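Local coordinates for putative capsular polysaccharide biosynthesis protein (Streptococcus pneumoniae serotype 4, PDB 6EWJ) that probably acts as a pyridoxal phosphate-dependent sugar aminotransferase in the making of pneumococcal teichoic acid, at residues T53-A67 with G212-E226. Residues are numbered along the deposited sequence; the frame is centred on the assembly and turned at random.
Sequences TQTPKTVCLNSATAA and GGSATWKANPVIDDE
Thr216 OG1 donates to Lys57 O at 2.6 Å, and Thr55 OG1, reaching toward it tip to tip, lies 2.8 Å from the same Thr216 OG1 and also shares a hydrogen bond with Thr53 OG1. With OG1 anti to the backbone N of Thr216 (chi1 -167°), the hydroxyl faces segment 53-67. Further along, strands 58-61 and 213-217 run antiparallel, and Val59 and Ala215 form a hydrogen-bonded pair: Val59 N reaches Ala215 O at 2.8 Å, and Ala215 N returns a bond to Val59 O. Leu61 and Gly213 pair likewise. At the end of strand 213-217, the indole of Trp217 has Lys57 O over one face and Val59 CG2 at its edge. Its NE1 gives a hydrogen bond, within the ring plane, to Asp225 OD1 at 2.8 Å; this orients the carboxylate across Pro56, whose CB is 3.3 Å from Asp225 OD2. The Lys57 chain, bent at chi2 and chi3, brings NZ to the syn side of Glu226 OE2 at 2.9 Å, a salt bridge, while Tyr229 offers a cation-pi partner. Ser63 OG, N-cap of helix 64-74, accepts from Ala66 N. Here an outermost strand of the seven-stranded mixed sheet characteristic of fold-type I PLP enzymes leads through Asn62 and Ser63 to Ala64 and Thr65 of the cofactor site, empty in this apo model.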
ATOM      1  N   THR A  53      -2.296  -8.492 -22.083  1.00 23.19           N
ATOM      2  CA  THR A  53      -1.329  -7.461 -22.474  1.00 23.38           C
ATOM      3  C   THR A  53      -0.156  -8.009 -23.297  1.00 24.40           C
ATOM      4  O   THR A  53       0.725  -7.239 -23.697  1.00 23.98           O
ATOM      5  CB  THR A  53      -0.748  -6.660 -21.252  1.00 22.01           C
ATOM      6  OG1 THR A  53      -0.072  -7.555 -20.370  1.00 21.74           O
ATOM      7  CG2 THR A  53      -1.843  -5.869 -20.533  1.00 21.11           C
ATOM      8  N   GLN A  54      -0.153  -9.321 -23.573  1.00 26.07           N
ATOM      9  CA  GLN A  54       0.910  -9.972 -24.353  1.00 27.02           C
ATOM     10  C   GLN A  54       2.296  -9.731 -23.737  1.00 26.31           C
ATOM     11  O   GLN A  54       3.267  -9.403 -24.425  1.00 26.20           O
ATOM     12  CB  GLN A  54       0.864  -9.568 -25.839  1.00 29.04           C
ATOM     13  CG  GLN A  54      -0.442 -10.025 -26.473  1.00 31.23           C
ATOM     14  CD  GLN A  54      -0.558  -9.710 -27.947  1.00 32.87           C
ATOM     15  OE1 GLN A  54       0.432  -9.621 -28.656  1.00 34.49           O
ATOM     16  NE2 GLN A  54      -1.783  -9.513 -28.406  1.00 34.35           N
ATOM     17  N   THR A  55       2.357  -9.925 -22.423  1.00 25.53           N
ATOM     18  CA  THR A  55       3.615  -9.848 -21.687  1.00 25.43           C
ATOM     19  C   THR A  55       3.780 -11.129 -20.935  1.00 25.51           C
ATOM     20  O   THR A  55       2.800 -11.839 -20.740  1.00 25.68           O
ATOM     21  CB  THR A  55       3.621  -8.664 -20.691  1.00 24.65           C
ATOM     22  OG1 THR A  55       2.412  -8.685 -19.921  1.00 24.17           O
ATOM     23  CG2 THR A  55       3.750  -7.361 -21.431  1.00 24.54           C
ATOM     24  N   PRO A  56       5.006 -11.451 -20.517  1.00 25.85           N
ATOM     25  CA  PRO A  56       5.212 -12.780 -19.903  1.00 26.19           C
ATOM     26  C   PRO A  56       4.730 -12.891 -18.491  1.00 25.22           C
ATOM     27  O   PRO A  56       4.244 -13.947 -18.087  1.00 25.20           O
ATOM     28  CB  PRO A  56       6.738 -13.008 -20.010  1.00 27.25           C
ATOM     29  CG  PRO A  56       7.312 -11.669 -20.176  1.00 27.27           C
ATOM     30  CD  PRO A  56       6.276 -10.842 -20.925  1.00 26.65           C
ATOM     31  N   LYS A  57       4.842 -11.806 -17.725  1.00 23.87           N
ATOM     32  CA  LYS A  57       4.473 -11.855 -16.312  1.00 23.58           C
ATOM     33  C   LYS A  57       3.876 -10.527 -15.911  1.00 21.65           C
ATOM     34  O   LYS A  57       4.291  -9.498 -16.438  1.00 20.49           O
ATOM     35  CB  LYS A  57       5.694 -12.076 -15.432  1.00 24.47           C
ATOM     36  CG  LYS A  57       6.497 -13.336 -15.641  1.00 26.32           C
ATOM     37  CD  LYS A  57       5.758 -14.610 -15.274  1.00 28.13           C
ATOM     38  CE  LYS A  57       5.580 -14.797 -13.773  1.00 28.21           C
ATOM     39  NZ  LYS A  57       5.241 -16.237 -13.477  1.00 29.59           N
ATOM     40  N   THR A  58       2.913 -10.574 -14.984  1.00 20.59           N
ATOM     41  CA  THR A  58       2.332  -9.346 -14.412  1.00 19.73           C
ATOM     42  C   THR A  58       2.377  -9.442 -12.875  1.00 19.58           C
ATOM     43  O   THR A  58       2.222 -10.547 -12.310  1.00 19.72           O
ATOM     44  CB  THR A  58       0.918  -9.166 -14.908  1.00 19.43           C
ATOM     45  OG1 THR A  58       0.955  -9.098 -16.346  1.00 19.68           O
ATOM     46  CG2 THR A  58       0.272  -7.920 -14.360  1.00 18.78           C
ATOM     47  N   VAL A  59       2.627  -8.307 -12.240  1.00 18.73           N
ATOM     48  CA  VAL A  59       2.680  -8.192 -10.763  1.00 18.96           C
ATOM     49  C   VAL A  59       1.530  -7.296 -10.360  1.00 18.27           C
ATOM     50  O   VAL A  59       1.499  -6.114 -10.713  1.00 17.88           O
ATOM     51  CB  VAL A  59       3.992  -7.584 -10.285  1.00 19.14           C
ATOM     52  CG1 VAL A  59       4.001  -7.483  -8.748  1.00 19.46           C
ATOM     53  CG2 VAL A  59       5.156  -8.388 -10.787  1.00 20.15           C
ATOM     54  N   CYS A  60       0.534  -7.893  -9.731  1.00 18.58           N
ATOM     55  CA  CYS A  60      -0.669  -7.174  -9.352  1.00 18.13           C
ATOM     56  C   CYS A  60      -0.398  -6.587  -7.973  1.00 18.09           C
ATOM     57  O   CYS A  60       0.154  -7.272  -7.092  1.00 17.42           O
ATOM     58  CB  CYS A  60      -1.871  -8.076  -9.278  1.00 19.13           C
ATOM     59  SG  CYS A  60      -2.657  -8.310 -10.868  1.00 21.40           S
ATOM     60  N   LEU A  61      -0.721  -5.297  -7.828  1.00 17.27           N
ATOM     61  CA  LEU A  61      -0.397  -4.553  -6.612  1.00 17.11           C
ATOM     62  C   LEU A  61      -1.590  -3.677  -6.213  1.00 16.45           C
ATOM     63  O   LEU A  61      -2.666  -3.685  -6.863  1.00 16.06           O
ATOM     64  CB  LEU A  61       0.837  -3.703  -6.883  1.00 17.67           C
ATOM     65  CG  LEU A  61       2.144  -4.370  -7.341  1.00 18.13           C
ATOM     66  CD1 LEU A  61       3.127  -3.364  -7.888  1.00 18.60           C
ATOM     67  CD2 LEU A  61       2.749  -5.132  -6.215  1.00 19.26           C
ATOM     68  N   ASN A  62      -1.425  -2.884  -5.156  1.00 16.14           N
ATOM     69  CA  ASN A  62      -2.584  -2.125  -4.609  1.00 16.25           C
ATOM     70  C   ASN A  62      -2.893  -0.769  -5.218  1.00 16.22           C
ATOM     71  O   ASN A  62      -3.908  -0.167  -4.871  1.00 16.21           O
ATOM     72  CB  ASN A  62      -2.520  -2.009  -3.063  1.00 16.41           C
ATOM     73  CG  ASN A  62      -1.436  -1.048  -2.569  1.00 16.41           C
ATOM     74  OD1 ASN A  62      -0.831  -0.274  -3.341  1.00 15.48           O
ATOM     75  ND2 ASN A  62      -1.150  -1.125  -1.270  1.00 16.10           N
ATOM     76  N   SER A  63      -2.043  -0.313  -6.144  1.00 16.14           N
ATOM     77  CA  SER A  63      -2.252   0.922  -6.895  1.00 16.07           C
ATOM     78  C   SER A  63      -1.280   0.964  -8.051  1.00 16.19           C
ATOM     79  O   SER A  63      -0.252   0.225  -8.047  1.00 18.05           O
ATOM     80  CB  SER A  63      -2.074   2.214  -6.036  1.00 15.68           C
ATOM     81  OG  SER A  63      -0.714   2.476  -5.756  1.00 15.66           O
ATOM     82  N   ALA A  64      -1.609   1.762  -9.061  1.00 16.45           N
ATOM     83  CA  ALA A  64      -0.660   2.065 -10.098  1.00 16.47           C
ATOM     84  C   ALA A  64       0.537   2.817  -9.549  1.00 17.03           C
ATOM     85  O   ALA A  64       1.642   2.715 -10.115  1.00 18.39           O
ATOM     86  CB  ALA A  64      -1.321   2.884 -11.215  1.00 16.67           C
ATOM     87  N   THR A  65       0.305   3.688  -8.560  1.00 16.24           N
ATOM     88  CA  THR A  65       1.367   4.456  -7.984  1.00 16.55           C
ATOM     89  C   THR A  65       2.407   3.523  -7.366  1.00 16.43           C
ATOM     90  O   THR A  65       3.613   3.738  -7.578  1.00 16.56           O
ATOM     91  CB  THR A  65       0.847   5.430  -6.895  1.00 16.98           C
ATOM     92  OG1 THR A  65      -0.102   6.318  -7.459  1.00 17.58           O
ATOM     93  CG2 THR A  65       1.945   6.270  -6.344  1.00 17.71           C
ATOM     94  N   ALA A  66       1.935   2.498  -6.611  1.00 15.64           N
ATOM     95  CA  ALA A  66       2.813   1.432  -6.136  1.00 15.71           C
ATOM     96  C   ALA A  66       3.605   0.763  -7.255  1.00 15.94           C
ATOM     97  O   ALA A  66       4.815   0.507  -7.101  1.00 16.06           O
ATOM     98  CB  ALA A  66       2.047   0.405  -5.335  1.00 15.60           C
ATOM     99  N   ALA A  67       2.923   0.421  -8.371  1.00 16.17           N
ATOM    100  CA  ALA A  67       3.571  -0.256  -9.473  1.00 16.70           C
ATOM    101  C   ALA A  67       4.657   0.580 -10.094  1.00 17.24           C
ATOM    102  O   ALA A  67       5.774   0.110 -10.327  1.00 16.63           O
ATOM    103  CB  ALA A  67       2.544  -0.659 -10.538  1.00 17.37           C
ATOM    104  N   GLY A 212      -6.256  -0.698  -6.955  1.00 17.87           N
ATOM    105  CA  GLY A 212      -5.360  -1.696  -7.464  1.00 17.04           C
ATOM    106  C   GLY A 212      -4.581  -1.193  -8.659  1.00 16.64           C
ATOM    107  O   GLY A 212      -4.819  -0.094  -9.189  1.00 17.02           O
ATOM    108  N   GLY A 213      -3.618  -1.995  -9.073  1.00 15.81           N
ATOM    109  CA  GLY A 213      -2.897  -1.759 -10.271  1.00 15.45           C
ATOM    110  C   GLY A 213      -1.918  -2.866 -10.492  1.00 15.58           C
ATOM    111  O   GLY A 213      -1.936  -3.928  -9.781  1.00 15.14           O
ATOM    112  N   SER A 214      -1.140  -2.698 -11.550  1.00 15.45           N
ATOM    113  CA  SER A 214      -0.149  -3.686 -11.883  1.00 15.91           C
ATOM    114  C   SER A 214       1.085  -3.101 -12.521  1.00 15.90           C
ATOM    115  O   SER A 214       1.023  -2.039 -13.156  1.00 17.08           O
ATOM    116  CB  SER A 214      -0.778  -4.785 -12.804  1.00 16.02           C
ATOM    117  OG  SER A 214      -1.035  -4.257 -14.116  1.00 15.77           O
ATOM    118  N   ALA A 215       2.160  -3.871 -12.438  1.00 16.44           N
ATOM    119  CA  ALA A 215       3.394  -3.685 -13.208  1.00 16.98           C
ATOM    120  C   ALA A 215       3.615  -4.872 -14.129  1.00 17.64           C
ATOM    121  O   ALA A 215       3.477  -6.041 -13.740  1.00 17.99           O
ATOM    122  CB  ALA A 215       4.587  -3.585 -12.290  1.00 17.52           C
ATOM    123  N   THR A 216       4.013  -4.571 -15.342  1.00 18.48           N
ATOM    124  CA  THR A 216       4.475  -5.578 -16.249  1.00 19.93           C
ATOM    125  C   THR A 216       5.614  -5.016 -17.111  1.00 20.98           C
ATOM    126  O   THR A 216       5.987  -3.838 -16.987  1.00 20.89           O
ATOM    127  CB  THR A 216       3.303  -6.138 -17.098  1.00 20.17           C
ATOM    128  OG1 THR A 216       3.708  -7.336 -17.789  1.00 20.41           O
ATOM    129  CG2 THR A 216       2.790  -5.083 -18.104  1.00 19.96           C
ATOM    130  N   TRP A 217       6.147  -5.876 -17.984  1.00 22.11           N
ATOM    131  CA  TRP A 217       7.270  -5.542 -18.820  1.00 23.47           C
ATOM    132  C   TRP A 217       7.180  -6.328 -20.111  1.00 24.80           C
ATOM    133  O   TRP A 217       6.713  -7.465 -20.125  1.00 25.21           O
ATOM    134  CB  TRP A 217       8.615  -5.810 -18.129  1.00 24.19           C
ATOM    135  CG  TRP A 217       8.802  -7.215 -17.632  1.00 24.52           C
ATOM    136  CD1 TRP A 217       9.387  -8.276 -18.315  1.00 26.17           C
ATOM    137  CD2 TRP A 217       8.432  -7.708 -16.357  1.00 23.97           C
ATOM    138  NE1 TRP A 217       9.374  -9.412 -17.519  1.00 26.15           N
ATOM    139  CE2 TRP A 217       8.797  -9.077 -16.308  1.00 25.34           C
ATOM    140  CE3 TRP A 217       7.788  -7.137 -15.247  1.00 23.57           C
ATOM    141  CZ2 TRP A 217       8.554  -9.857 -15.191  1.00 25.04           C
ATOM    142  CZ3 TRP A 217       7.538  -7.941 -14.120  1.00 23.23           C
ATOM    143  CH2 TRP A 217       7.921  -9.272 -14.112  1.00 23.95           C
ATOM    144  N   LYS A 218       7.657  -5.740 -21.192  1.00 26.32           N
ATOM    145  CA  LYS A 218       7.634  -6.467 -22.444  1.00 28.40           C
ATOM    146  C   LYS A 218       8.757  -7.521 -22.476  1.00 29.14           C
ATOM    147  O   LYS A 218       9.808  -7.359 -21.857  1.00 28.93           O
ATOM    148  CB  LYS A 218       7.643  -5.509 -23.636  1.00 29.83           C
ATOM    149  CG  LYS A 218       8.984  -4.953 -24.049  1.00 31.35           C
ATOM    150  CD  LYS A 218       8.752  -4.014 -25.235  1.00 32.65           C
ATOM    151  CE  LYS A 218      10.053  -3.467 -25.780  1.00 34.44           C
ATOM    152  NZ  LYS A 218       9.722  -2.428 -26.787  1.00 35.74           N
ATOM    153  N   ALA A 219       8.500  -8.611 -23.194  1.00 30.16           N
ATOM    154  CA  ALA A 219       9.487  -9.670 -23.355  1.00 31.42           C
ATOM    155  C   ALA A 219      10.784  -9.056 -23.869  1.00 32.62           C
ATOM    156  O   ALA A 219      10.777  -8.282 -24.809  1.00 32.69           O
ATOM    157  CB  ALA A 219       8.978 -10.745 -24.322  1.00 32.30           C
ATOM    158  N   ASN A 220      11.886  -9.435 -23.250  1.00 33.82           N
ATOM    159  CA  ASN A 220      13.193  -8.970 -23.645  1.00 35.39           C
ATOM    160  C   ASN A 220      14.196 -10.053 -23.261  1.00 37.08           C
ATOM    161  O   ASN A 220      14.205 -10.505 -22.110  1.00 38.58           O
ATOM    162  CB  ASN A 220      13.513  -7.646 -22.948  1.00 34.46           C
ATOM    163  CG  ASN A 220      14.755  -6.969 -23.508  1.00 35.17           C
ATOM    164  OD1 ASN A 220      15.782  -7.624 -23.751  1.00 35.80           O
ATOM    165  ND2 ASN A 220      14.674  -5.653 -23.719  1.00 34.22           N
ATOM    166  N   PRO A 221      15.056 -10.471 -24.199  1.00 39.04           N
ATOM    167  CA  PRO A 221      16.049 -11.491 -23.861  1.00 40.44           C
ATOM    168  C   PRO A 221      16.942 -11.189 -22.648  1.00 40.18           C
ATOM    169  O   PRO A 221      17.380 -12.137 -22.011  1.00 41.87           O
ATOM    170  CB  PRO A 221      16.883 -11.599 -25.151  1.00 42.03           C
ATOM    171  CG  PRO A 221      15.912 -11.289 -26.230  1.00 41.85           C
ATOM    172  CD  PRO A 221      15.064 -10.174 -25.651  1.00 39.87           C
ATOM    173  N   VAL A 222      17.181  -9.911 -22.313  1.00 39.22           N
ATOM    174  CA  VAL A 222      18.045  -9.567 -21.185  1.00 38.37           C
ATOM    175  C   VAL A 222      17.312  -9.670 -19.848  1.00 36.37           C
ATOM    176  O   VAL A 222      17.928  -9.552 -18.804  1.00 35.98           O
ATOM    177  CB  VAL A 222      18.746  -8.135 -21.292  1.00 38.70           C
ATOM    178  CG1 VAL A 222      19.273  -7.754 -22.687  1.00 39.79           C
ATOM    179  CG2 VAL A 222      17.887  -6.988 -20.757  1.00 37.25           C
ATOM    180  N   ILE A 223      15.999  -9.886 -19.857  1.00 35.19           N
ATOM    181  CA  ILE A 223      15.262 -10.103 -18.621  1.00 33.21           C
ATOM    182  C   ILE A 223      14.849 -11.583 -18.456  1.00 33.49           C
ATOM    183  O   ILE A 223      14.111 -12.129 -19.275  1.00 32.57           O
ATOM    184  CB  ILE A 223      14.012  -9.246 -18.573  1.00 32.00           C
ATOM    185  CG1 ILE A 223      14.432  -7.761 -18.544  1.00 32.17           C
ATOM    186  CG2 ILE A 223      13.135  -9.575 -17.372  1.00 30.45           C
ATOM    187  CD1 ILE A 223      13.273  -6.812 -18.702  1.00 31.53           C
ATOM    188  N   ASP A 224      15.285 -12.171 -17.347  1.00 33.31           N
ATOM    189  CA  ASP A 224      14.730 -13.434 -16.841  1.00 34.21           C
ATOM    190  C   ASP A 224      13.411 -13.088 -16.162  1.00 33.08           C
ATOM    191  O   ASP A 224      13.402 -12.423 -15.104  1.00 31.14           O
ATOM    192  CB  ASP A 224      15.726 -14.073 -15.870  1.00 35.36           C
ATOM    193  CG  ASP A 224      15.230 -15.376 -15.263  1.00 36.24           C
ATOM    194  OD1 ASP A 224      14.014 -15.563 -15.047  1.00 34.86           O
ATOM    195  OD2 ASP A 224      16.092 -16.240 -15.030  1.00 39.46           O
ATOM    196  N   ASP A 225      12.300 -13.529 -16.771  1.00 33.15           N
ATOM    197  CA  ASP A 225      10.953 -13.102 -16.310  1.00 32.89           C
ATOM    198  C   ASP A 225      10.597 -13.586 -14.894  1.00 32.17           C
ATOM    199  O   ASP A 225       9.961 -12.855 -14.132  1.00 31.12           O
ATOM    200  CB  ASP A 225       9.870 -13.558 -17.285  1.00 32.71           C
ATOM    201  CG  ASP A 225      10.044 -12.964 -18.666  1.00 33.33           C
ATOM    202  OD1 ASP A 225      10.307 -11.736 -18.753  1.00 32.30           O
ATOM    203  OD2 ASP A 225       9.918 -13.716 -19.651  1.00 32.43           O
ATOM    204  N   GLU A 226      11.015 -14.801 -14.538  1.00 33.97           N
ATOM    205  CA  GLU A 226      10.760 -15.320 -13.173  1.00 33.26           C
ATOM    206  C   GLU A 226      11.565 -14.561 -12.135  1.00 31.89           C
ATOM    207  O   GLU A 226      11.042 -14.263 -11.042  1.00 28.68           O
ATOM    208  CB  GLU A 226      11.038 -16.826 -13.065  1.00 35.80           C
ATOM    209  CG  GLU A 226      10.018 -17.719 -13.746  1.00 38.01           C
ATOM    210  CD  GLU A 226       8.601 -17.579 -13.202  1.00 38.36           C
ATOM    211  OE1 GLU A 226       8.390 -17.306 -12.007  1.00 40.30           O
ATOM    212  OE2 GLU A 226       7.654 -17.744 -13.993  1.00 42.16           O
TER
HETATM  213  O   HOH W   1      -4.164   3.243  -9.020  1.00 19.75           O